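Local atomic coordinates of potential RNA-dependent RNA polymerase (Human picobirnavirus, PDB entry 5I62), a protein that copies RNA from an RNA template as the viral RNA-directed RNA polymerase, probably serving in both transcription and genome replication. Residues D91-I99 against R314-S322. Sequence-based numbering, arbitrary orientation.
Sequences DIDSYYDSI and RYGIHGMGS
Arg314 NH1 donates to Asp93 OD1 at 2.7 Å in a nearly straight salt bridge, the oxygen lying close to the guanidinium plane while the carboxylate is turned 70° away from it. Water 3 links Arg314 NH2 to Asp97 OD2; the direct bond to Asp93 and this water-mediated one to Asp97, one helical turn on, probably limit rotation of the guanidinium. One face of that group lies flat on the Tyr96 ring, the planes 6° apart and Arg314 CZ 4.0 Å from the ring centroid in an off-centre cation-pi contact. The arginine side chain, extended from CG to NE, also lays CD over the ring. His318 CB packs on the opposite face, and the imidazole edge approaches it in an offset edge-to-face pair. Tyr96 is thus held between Arg314, at the end of strand 312-314, and His318, in the loop that leads on to helix 327-345, within the RdRp catalytic region; the segment 314-322 runs alongside the last turns of helix 89-97. Water 1 joins Tyr96 OH to Gly316 O. Further along, Gly319 N donates to Tyr95 O at 2.8 Å, and Ile99 CG2 sits against the same glycine nitrogen. Tyr95 OH lies 2.7 Å from Ser322 OG, and Ser322 OG is hydrogen-bonded to Asp266.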
ATOM      1  N   ASP A  91      15.472  -4.277   9.968  1.00 19.20           N
ATOM      2  CA  ASP A  91      14.147  -4.096   9.390  1.00 22.95           C
ATOM      3  C   ASP A  91      13.191  -5.167   9.889  1.00 21.45           C
ATOM      4  O   ASP A  91      12.007  -4.894  10.106  1.00 20.68           O
ATOM      5  CB  ASP A  91      14.236  -4.125   7.867  1.00 22.91           C
ATOM      6  CG  ASP A  91      15.110  -3.017   7.317  1.00 27.83           C
ATOM      7  OD1 ASP A  91      15.241  -1.981   8.008  1.00 29.05           O
ATOM      8  OD2 ASP A  91      15.656  -3.177   6.199  1.00 25.27           O
ATOM      9  N   ILE A  92      13.691  -6.395  10.071  1.00 20.11           N
ATOM     10  CA  ILE A  92      12.875  -7.475  10.622  1.00 18.96           C
ATOM     11  C   ILE A  92      12.633  -7.266  12.107  1.00 19.37           C
ATOM     12  O   ILE A  92      11.494  -7.382  12.574  1.00 17.37           O
ATOM     13  CB  ILE A  92      13.531  -8.843  10.374  1.00 19.96           C
ATOM     14  CG1 ILE A  92      13.817  -9.062   8.894  1.00 18.70           C
ATOM     15  CG2 ILE A  92      12.652  -9.968  10.964  1.00 19.43           C
ATOM     16  CD1 ILE A  92      14.494 -10.394   8.648  1.00 25.33           C
ATOM     17  N   ASP A  93      13.717  -7.011  12.860  1.00 18.09           N
ATOM     18  CA  ASP A  93      13.634  -6.729  14.290  1.00 21.73           C
ATOM     19  C   ASP A  93      12.523  -5.730  14.590  1.00 17.14           C
ATOM     20  O   ASP A  93      11.790  -5.875  15.573  1.00 19.70           O
ATOM     21  CB  ASP A  93      14.963  -6.171  14.807  1.00 22.28           C
ATOM     22  CG  ASP A  93      16.094  -7.201  14.816  1.00 31.12           C
ATOM     23  OD1 ASP A  93      15.816  -8.418  14.718  1.00 27.61           O
ATOM     24  OD2 ASP A  93      17.271  -6.773  14.937  1.00 32.12           O
ATOM     25  N   SER A  94      12.406  -4.695  13.752  1.00 18.97           N
ATOM     26  CA  SER A  94      11.439  -3.619  13.977  1.00 18.41           C
ATOM     27  C   SER A  94      10.020  -4.147  14.167  1.00 17.41           C
ATOM     28  O   SER A  94       9.271  -3.656  15.016  1.00 17.36           O
ATOM     29  CB  SER A  94      11.488  -2.633  12.809  1.00 20.59           C
ATOM     30  OG  SER A  94      10.684  -1.487  13.067  1.00 29.06           O
ATOM     31  N   TYR A  95       9.637  -5.170  13.396  1.00 17.02           N
ATOM     32  CA  TYR A  95       8.290  -5.717  13.533  1.00 18.07           C
ATOM     33  C   TYR A  95       8.062  -6.354  14.894  1.00 17.71           C
ATOM     34  O   TYR A  95       6.924  -6.391  15.381  1.00 19.77           O
ATOM     35  CB  TYR A  95       8.011  -6.736  12.428  1.00 16.85           C
ATOM     36  CG  TYR A  95       7.716  -6.084  11.111  1.00 15.18           C
ATOM     37  CD1 TYR A  95       8.737  -5.651  10.282  1.00 16.93           C
ATOM     38  CD2 TYR A  95       6.409  -5.832  10.731  1.00 17.97           C
ATOM     39  CE1 TYR A  95       8.467  -5.027   9.085  1.00 17.84           C
ATOM     40  CE2 TYR A  95       6.122  -5.203   9.537  1.00 17.10           C
ATOM     41  CZ  TYR A  95       7.155  -4.803   8.722  1.00 18.09           C
ATOM     42  OH  TYR A  95       6.862  -4.181   7.535  1.00 21.73           O
ATOM     43  N   TYR A  96       9.109  -6.918  15.492  1.00 18.63           N
ATOM     44  CA  TYR A  96       8.994  -7.603  16.771  1.00 18.01           C
ATOM     45  C   TYR A  96       9.189  -6.647  17.939  1.00 17.74           C
ATOM     46  O   TYR A  96       8.555  -6.803  18.981  1.00 20.08           O
ATOM     47  CB  TYR A  96      10.025  -8.736  16.853  1.00 19.35           C
ATOM     48  CG  TYR A  96       9.694  -9.887  15.929  1.00 17.90           C
ATOM     49  CD1 TYR A  96      10.117  -9.883  14.611  1.00 17.87           C
ATOM     50  CD2 TYR A  96       8.933 -10.961  16.376  1.00 17.06           C
ATOM     51  CE1 TYR A  96       9.798 -10.930  13.747  1.00 18.60           C
ATOM     52  CE2 TYR A  96       8.610 -12.017  15.530  1.00 17.83           C
ATOM     53  CZ  TYR A  96       9.041 -11.992  14.220  1.00 17.90           C
ATOM     54  OH  TYR A  96       8.713 -13.036  13.379  1.00 18.18           O
ATOM     55  N   ASP A  97      10.063  -5.666  17.774  1.00 18.40           N
ATOM     56  CA  ASP A  97      10.436  -4.796  18.879  1.00 23.19           C
ATOM     57  C   ASP A  97       9.559  -3.551  18.980  1.00 19.58           C
ATOM     58  O   ASP A  97       9.426  -2.988  20.065  1.00 22.62           O
ATOM     59  CB  ASP A  97      11.908  -4.409  18.736  1.00 24.32           C
ATOM     60  CG  ASP A  97      12.840  -5.611  18.866  1.00 30.87           C
ATOM     61  OD1 ASP A  97      12.446  -6.614  19.508  1.00 36.51           O
ATOM     62  OD2 ASP A  97      13.950  -5.575  18.293  1.00 37.41           O
ATOM     63  N   SER A  98       8.937  -3.118  17.887  1.00 20.31           N
ATOM     64  CA  SER A  98       8.209  -1.854  17.920  1.00 20.81           C
ATOM     65  C   SER A  98       6.838  -1.955  18.580  1.00 21.10           C
ATOM     66  O   SER A  98       6.199  -0.925  18.785  1.00 23.81           O
ATOM     67  CB  SER A  98       8.039  -1.286  16.508  1.00 18.33           C
ATOM     68  OG  SER A  98       9.299  -1.078  15.881  1.00 21.34           O
ATOM     69  N   ILE A  99       6.342  -3.158  18.879  1.00 19.31           N
ATOM     70  CA  ILE A  99       5.004  -3.277  19.447  1.00 19.76           C
ATOM     71  C   ILE A  99       4.992  -3.204  20.960  1.00 20.79           C
ATOM     72  O   ILE A  99       3.924  -3.343  21.565  1.00 21.01           O
ATOM     73  CB  ILE A  99       4.304  -4.574  19.016  1.00 16.47           C
ATOM     74  CG1 ILE A  99       5.141  -5.783  19.466  1.00 24.46           C
ATOM     75  CG2 ILE A  99       4.060  -4.546  17.508  1.00 17.88           C
ATOM     76  CD1 ILE A  99       4.464  -7.091  19.289  1.00 20.84           C
ATOM     77  N   ARG A 314      11.663 -17.302  12.496  1.00 18.34           N
ATOM     78  CA  ARG A 314      11.541 -16.515  13.710  1.00 14.62           C
ATOM     79  C   ARG A 314      10.105 -16.601  14.207  1.00 15.28           C
ATOM     80  O   ARG A 314       9.179 -16.628  13.398  1.00 15.18           O
ATOM     81  CB  ARG A 314      11.947 -15.073  13.426  1.00 17.90           C
ATOM     82  CG  ARG A 314      11.930 -14.177  14.632  1.00 20.86           C
ATOM     83  CD  ARG A 314      12.625 -12.882  14.307  1.00 21.79           C
ATOM     84  NE  ARG A 314      12.640 -12.027  15.483  1.00 25.55           N
ATOM     85  CZ  ARG A 314      13.328 -10.899  15.558  1.00 22.67           C
ATOM     86  NH1 ARG A 314      14.061 -10.499  14.522  1.00 22.20           N
ATOM     87  NH2 ARG A 314      13.269 -10.172  16.661  1.00 28.13           N
ATOM     88  N   TYR A 315       9.921 -16.642  15.534  1.00 15.98           N
ATOM     89  CA  TYR A 315       8.612 -16.802  16.172  1.00 16.62           C
ATOM     90  C   TYR A 315       8.318 -15.628  17.104  1.00 15.51           C
ATOM     91  O   TYR A 315       9.201 -14.832  17.424  1.00 18.18           O
ATOM     92  CB  TYR A 315       8.533 -18.118  16.963  1.00 19.92           C
ATOM     93  CG  TYR A 315       8.837 -19.350  16.126  1.00 19.09           C
ATOM     94  CD1 TYR A 315      10.149 -19.744  15.877  1.00 18.97           C
ATOM     95  CD2 TYR A 315       7.808 -20.101  15.570  1.00 19.51           C
ATOM     96  CE1 TYR A 315      10.426 -20.886  15.094  1.00 22.98           C
ATOM     97  CE2 TYR A 315       8.073 -21.223  14.782  1.00 21.45           C
ATOM     98  CZ  TYR A 315       9.377 -21.614  14.555  1.00 19.96           C
ATOM     99  OH  TYR A 315       9.617 -22.728  13.762  1.00 19.89           O
ATOM    100  N   GLY A 316       7.064 -15.531  17.539  1.00 16.55           N
ATOM    101  CA  GLY A 316       6.641 -14.532  18.501  1.00 17.55           C
ATOM    102  C   GLY A 316       5.674 -13.516  17.894  1.00 16.83           C
ATOM    103  O   GLY A 316       5.528 -13.394  16.675  1.00 16.87           O
ATOM    104  N   ILE A 317       4.995 -12.766  18.773  1.00 16.71           N
ATOM    105  CA  ILE A 317       4.058 -11.762  18.272  1.00 15.46           C
ATOM    106  C   ILE A 317       4.827 -10.585  17.674  1.00 16.91           C
ATOM    107  O   ILE A 317       5.995 -10.336  18.002  1.00 16.45           O
ATOM    108  CB  ILE A 317       3.074 -11.293  19.362  1.00 15.87           C
ATOM    109  CG1 ILE A 317       3.810 -10.613  20.521  1.00 20.66           C
ATOM    110  CG2 ILE A 317       2.212 -12.457  19.840  1.00 19.29           C
ATOM    111  CD1 ILE A 317       2.860  -9.854  21.474  1.00 22.06           C
ATOM    112  N   HIS A 318       4.175  -9.866  16.770  1.00 13.30           N
ATOM    113  CA  HIS A 318       4.831  -8.782  16.052  1.00 15.82           C
ATOM    114  C   HIS A 318       3.759  -7.814  15.560  1.00 14.49           C
ATOM    115  O   HIS A 318       2.564  -8.003  15.808  1.00 18.31           O
ATOM    116  CB  HIS A 318       5.693  -9.339  14.904  1.00 14.60           C
ATOM    117  CG  HIS A 318       4.963 -10.313  14.021  1.00 14.53           C
ATOM    118  ND1 HIS A 318       3.980  -9.931  13.134  1.00 16.33           N
ATOM    119  CD2 HIS A 318       5.078 -11.657  13.892  1.00 14.98           C
ATOM    120  CE1 HIS A 318       3.525 -10.992  12.492  1.00 16.65           C
ATOM    121  NE2 HIS A 318       4.174 -12.056  12.933  1.00 15.13           N
ATOM    122  N   GLY A 319       4.196  -6.759  14.879  1.00 17.36           N
ATOM    123  CA  GLY A 319       3.270  -5.809  14.308  1.00 17.52           C
ATOM    124  C   GLY A 319       2.552  -6.408  13.106  1.00 19.48           C
ATOM    125  O   GLY A 319       2.627  -7.602  12.819  1.00 20.60           O
ATOM    126  N   MET A 320       1.845  -5.539  12.384  1.00 20.31           N
ATOM    127  CA  MET A 320       1.112  -5.976  11.205  1.00 17.45           C
ATOM    128  C   MET A 320       2.044  -6.649  10.211  1.00 18.12           C
ATOM    129  O   MET A 320       2.987  -6.032   9.715  1.00 17.75           O
ATOM    130  CB  MET A 320       0.415  -4.799  10.540  1.00 15.88           C
ATOM    131  CG  MET A 320      -0.165  -5.152   9.193  1.00 17.15           C
ATOM    132  SD  MET A 320      -1.520  -6.334   9.353  1.00 21.32           S
ATOM    133  CE  MET A 320      -2.817  -5.213   9.945  1.00 18.05           C
ATOM    134  N   GLY A 321       1.764  -7.916   9.901  1.00 21.41           N
ATOM    135  CA  GLY A 321       2.514  -8.584   8.854  1.00 18.52           C
ATOM    136  C   GLY A 321       2.150  -7.972   7.518  1.00 20.24           C
ATOM    137  O   GLY A 321       1.123  -8.320   6.935  1.00 25.66           O
ATOM    138  N   SER A 322       2.969  -7.029   7.047  1.00 25.74           N
ATOM    139  CA  SER A 322       2.707  -6.280   5.822  1.00 27.24           C
ATOM    140  C   SER A 322       2.560  -7.221   4.635  1.00 25.33           C
ATOM    141  O   SER A 322       3.573  -7.662   4.081  1.00 28.87           O
ATOM    142  CB  SER A 322       3.841  -5.281   5.557  1.00 29.06           C
ATOM    143  OG  SER A 322       4.339  -4.725   6.773  1.00 30.35           O
TER
HETATM  144  O   HOH W   1       6.710 -14.570  14.366  1.00 15.10           O
HETATM  145  O   HOH W   2       7.677  -9.772  19.969  1.00 27.80           O
HETATM  146  O   HOH W   3      14.715  -8.015  17.855  1.00 34.07           O